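Local coordinates for protein peptidoglycan hydrolase FlgJ (PDB 2ZYC) that probably cleaves the glycan strands of peptidoglycan as a flagellum-specific muramidase, so that the flagellar rod can be assembled through the periplasm, at residues F121-Q126 / S135-L140. The protein carries 2 engineered substitutions. Residues are numbered along the deposited sequence; the frame is centred on the assembly and turned at random.
Sequences FARALQ and SYADKL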
ATOM      1  N   PHE A 121       2.667 -12.002  -5.689  1.00 13.84           N
ATOM      2  CA  PHE A 121       1.837 -11.159  -4.834  1.00 13.21           C
ATOM      3  C   PHE A 121       1.119 -10.095  -5.669  1.00 13.15           C
ATOM      4  O   PHE A 121      -0.092  -9.920  -5.568  1.00 11.95           O
ATOM      5  CB  PHE A 121       2.709 -10.528  -3.733  1.00 13.11           C
ATOM      6  CG  PHE A 121       2.050  -9.402  -2.985  1.00 12.72           C
ATOM      7  CD1 PHE A 121       1.045  -9.658  -2.055  1.00 12.05           C
ATOM      8  CD2 PHE A 121       2.455  -8.083  -3.195  1.00 13.58           C
ATOM      9  CE1 PHE A 121       0.435  -8.608  -1.357  1.00 12.53           C
ATOM     10  CE2 PHE A 121       1.859  -7.030  -2.500  1.00 12.69           C
ATOM     11  CZ  PHE A 121       0.837  -7.297  -1.578  1.00 12.46           C
ATOM     12  N   ALA A 122       1.876  -9.404  -6.508  1.00 13.04           N
ATOM     13  CA  ALA A 122       1.307  -8.353  -7.344  1.00 13.63           C
ATOM     14  C   ALA A 122       0.282  -8.908  -8.326  1.00 13.69           C
ATOM     15  O   ALA A 122      -0.775  -8.325  -8.507  1.00 13.86           O
ATOM     16  CB  ALA A 122       2.414  -7.592  -8.065  1.00 13.55           C
ATOM     17  N   ARG A 123       0.591 -10.051  -8.938  1.00 14.32           N
ATOM     18  CA  ARG A 123      -0.364 -10.735  -9.821  1.00 15.05           C
ATOM     19  C   ARG A 123      -1.669 -11.075  -9.095  1.00 14.55           C
ATOM     20  O   ARG A 123      -2.746 -10.930  -9.668  1.00 13.77           O
ATOM     21  CB  ARG A 123       0.255 -11.999 -10.429  1.00 14.98           C
ATOM     22  CG  ARG A 123       1.378 -11.743 -11.443  1.00 17.24           C
ATOM     23  CD  ARG A 123       1.788 -13.011 -12.223  1.00 17.86           C
ATOM     24  NE  ARG A 123       1.870 -14.221 -11.395  1.00 23.01           N
ATOM     25  CZ  ARG A 123       2.986 -14.719 -10.864  1.00 24.67           C
ATOM     26  NH1 ARG A 123       4.156 -14.120 -11.040  1.00 26.77           N
ATOM     27  NH2 ARG A 123       2.929 -15.823 -10.133  1.00 25.67           N
ATOM     28  N   ALA A 124      -1.562 -11.510  -7.836  1.00 14.03           N
ATOM     29  CA  ALA A 124      -2.746 -11.836  -7.018  1.00 14.11           C
ATOM     30  C   ALA A 124      -3.621 -10.605  -6.759  1.00 14.25           C
ATOM     31  O   ALA A 124      -4.851 -10.695  -6.794  1.00 14.14           O
ATOM     32  CB  ALA A 124      -2.342 -12.507  -5.701  1.00 14.01           C
ATOM     33  N   LEU A 125      -2.983  -9.461  -6.520  1.00 14.24           N
ATOM     34  CA  LEU A 125      -3.711  -8.199  -6.362  1.00 14.63           C
ATOM     35  C   LEU A 125      -4.392  -7.804  -7.668  1.00 15.69           C
ATOM     36  O   LEU A 125      -5.551  -7.390  -7.667  1.00 15.85           O
ATOM     37  CB  LEU A 125      -2.760  -7.079  -5.943  1.00 14.27           C
ATOM     38  CG  LEU A 125      -2.237  -7.122  -4.508  1.00 13.87           C
ATOM     39  CD1 LEU A 125      -1.122  -6.089  -4.384  1.00 14.44           C
ATOM     40  CD2 LEU A 125      -3.365  -6.857  -3.508  1.00 13.50           C
ATOM     41  N   GLN A 126      -3.663  -7.928  -8.774  1.00 16.49           N
ATOM     42  CA  GLN A 126      -4.206  -7.593 -10.083  0.50 17.58           C
ATOM     43  C   GLN A 126      -5.409  -8.468 -10.443  1.00 17.79           C
ATOM     44  O   GLN A 126      -6.406  -7.973 -10.977  1.00 17.75           O
ATOM     45  CB  GLN A 126      -3.120  -7.680 -11.148  0.50 17.91           C
ATOM     46  CG  GLN A 126      -3.410  -6.840 -12.376  0.50 19.51           C
ATOM     47  CD  GLN A 126      -2.170  -6.582 -13.199  0.50 21.51           C
ATOM     48  OE1 GLN A 126      -1.051  -6.639 -12.688  0.50 22.39           O
ATOM     49  NE2 GLN A 126      -2.358  -6.292 -14.483  0.50 22.42           N
ATOM     50  N   SER A 135       1.097  -3.776 -16.768  1.00 21.02           N
ATOM     51  CA  SER A 135       2.462  -3.740 -16.240  0.50 20.51           C
ATOM     52  C   SER A 135       2.521  -3.594 -14.716  1.00 20.16           C
ATOM     53  O   SER A 135       3.610  -3.493 -14.139  1.00 19.38           O
ATOM     54  CB  SER A 135       3.278  -2.636 -16.922  0.50 20.83           C
ATOM     55  OG  SER A 135       3.556  -2.967 -18.274  0.50 21.06           O
ATOM     56  N   TYR A 136       1.356  -3.600 -14.060  1.00 19.58           N
ATOM     57  CA  TYR A 136       1.315  -3.404 -12.600  1.00 19.22           C
ATOM     58  C   TYR A 136       2.201  -4.374 -11.826  1.00 18.77           C
ATOM     59  O   TYR A 136       2.963  -3.952 -10.947  1.00 18.17           O
ATOM     60  CB  TYR A 136      -0.117  -3.417 -12.027  1.00 19.44           C
ATOM     61  CG  TYR A 136      -0.142  -2.987 -10.568  1.00 19.64           C
ATOM     62  CD1 TYR A 136      -0.017  -1.640 -10.219  1.00 19.08           C
ATOM     63  CD2 TYR A 136      -0.251  -3.927  -9.543  1.00 19.71           C
ATOM     64  CE1 TYR A 136      -0.015  -1.236  -8.885  1.00 20.62           C
ATOM     65  CE2 TYR A 136      -0.251  -3.534  -8.202  1.00 20.03           C
ATOM     66  CZ  TYR A 136      -0.138  -2.187  -7.886  1.00 20.30           C
ATOM     67  OH  TYR A 136      -0.134  -1.776  -6.570  1.00 21.27           O
ATOM     68  N   ALA A 137       2.111  -5.663 -12.155  1.00 18.55           N
ATOM     69  CA  ALA A 137       2.888  -6.684 -11.463  1.00 18.29           C
ATOM     70  C   ALA A 137       4.391  -6.470 -11.630  1.00 18.18           C
ATOM     71  O   ALA A 137       5.147  -6.578 -10.668  1.00 17.31           O
ATOM     72  CB  ALA A 137       2.473  -8.093 -11.912  1.00 18.91           C
ATOM     73  N   ASP A 138       4.808  -6.134 -12.850  1.00 17.83           N
ATOM     74  CA  ASP A 138       6.212  -5.860 -13.135  1.00 18.06           C
ATOM     75  C   ASP A 138       6.712  -4.647 -12.352  1.00 17.68           C
ATOM     76  O   ASP A 138       7.794  -4.685 -11.767  1.00 17.78           O
ATOM     77  CB  ASP A 138       6.427  -5.624 -14.632  1.00 18.06           C
ATOM     78  CG  ASP A 138       6.411  -6.910 -15.445  1.00 20.66           C
ATOM     79  OD1 ASP A 138       6.437  -8.017 -14.858  1.00 21.84           O
ATOM     80  OD2 ASP A 138       6.373  -6.801 -16.691  1.00 22.43           O
ATOM     81  N   LYS A 139       5.916  -3.581 -12.353  1.00 17.23           N
ATOM     82  CA  LYS A 139       6.289  -2.339 -11.666  1.00 17.02           C
ATOM     83  C   LYS A 139       6.359  -2.522 -10.149  1.00 16.48           C
ATOM     84  O   LYS A 139       7.313  -2.059  -9.511  1.00 15.86           O
ATOM     85  CB  LYS A 139       5.330  -1.214 -12.037  1.00 17.46           C
ATOM     86  CG  LYS A 139       5.477  -0.758 -13.480  1.00 19.08           C
ATOM     87  CD  LYS A 139       4.372   0.204 -13.842  1.00 21.44           C
ATOM     88  CE  LYS A 139       4.403   0.541 -15.323  1.00 23.39           C
ATOM     89  NZ  LYS A 139       3.133   1.202 -15.721  1.00 23.76           N
ATOM     90  N   LEU A 140       5.378  -3.218  -9.576  1.00 15.53           N
ATOM     91  CA  LEU A 140       5.387  -3.464  -8.133  1.00 14.82           C
ATOM     92  C   LEU A 140       6.487  -4.426  -7.709  1.00 14.75           C
ATOM     93  O   LEU A 140       7.165  -4.205  -6.699  1.00 14.36           O
ATOM     94  CB  LEU A 140       4.010  -3.945  -7.637  1.00 14.79           C
ATOM     95  CG  LEU A 140       3.865  -4.222  -6.134  1.00 14.44           C
ATOM     96  CD1 LEU A 140       4.327  -3.036  -5.278  1.00 14.85           C
ATOM     97  CD2 LEU A 140       2.426  -4.591  -5.806  1.00 14.35           C
TER
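Ala122 presses its CB against the backbone of the facing helix, 3.5 Å from Ala137 CA, and the two methyls meet. Alanine suits both places, since Ala122 CA and Ala137 CA lie 4.7 Å apart and the axes of the two segments approach to 8.4 Å. One turn on, Leu140 has CG anti to its backbone N (chi1 -179°), and Leu140 CD2 comes within 3.8 Å of Ala122 CB. The same methyl meets Leu125 CD1, the two side chains crossing at about a right angle, and reaches Phe121 CE2 obliquely; leucine is long enough to bring CD2 among all three. The aliphatic CG of Arg123, an exposed residue, touches Ala137 CB, while NH1 is hydrogen-bonded to His119 ND1. Gln126, extended beyond CG, and Tyr136 slide past each other in opposite directions, OE1 at the ring edge and against Tyr136 CB, amide and ring planes 82° apart. Gln126 OE1 takes a weak, bent hydrogen bond from Ala137 N (3.4 Å, 127°) in the first turn of helix 136-145, where backbone N-H groups lack acceptors within the helix. Tyr136 OH is hydrogen-bonded to Glu34 OE2. The segments form a roughly antiparallel helical hairpin within the lysozyme-like, mainly helical glycosidase family 73 domain.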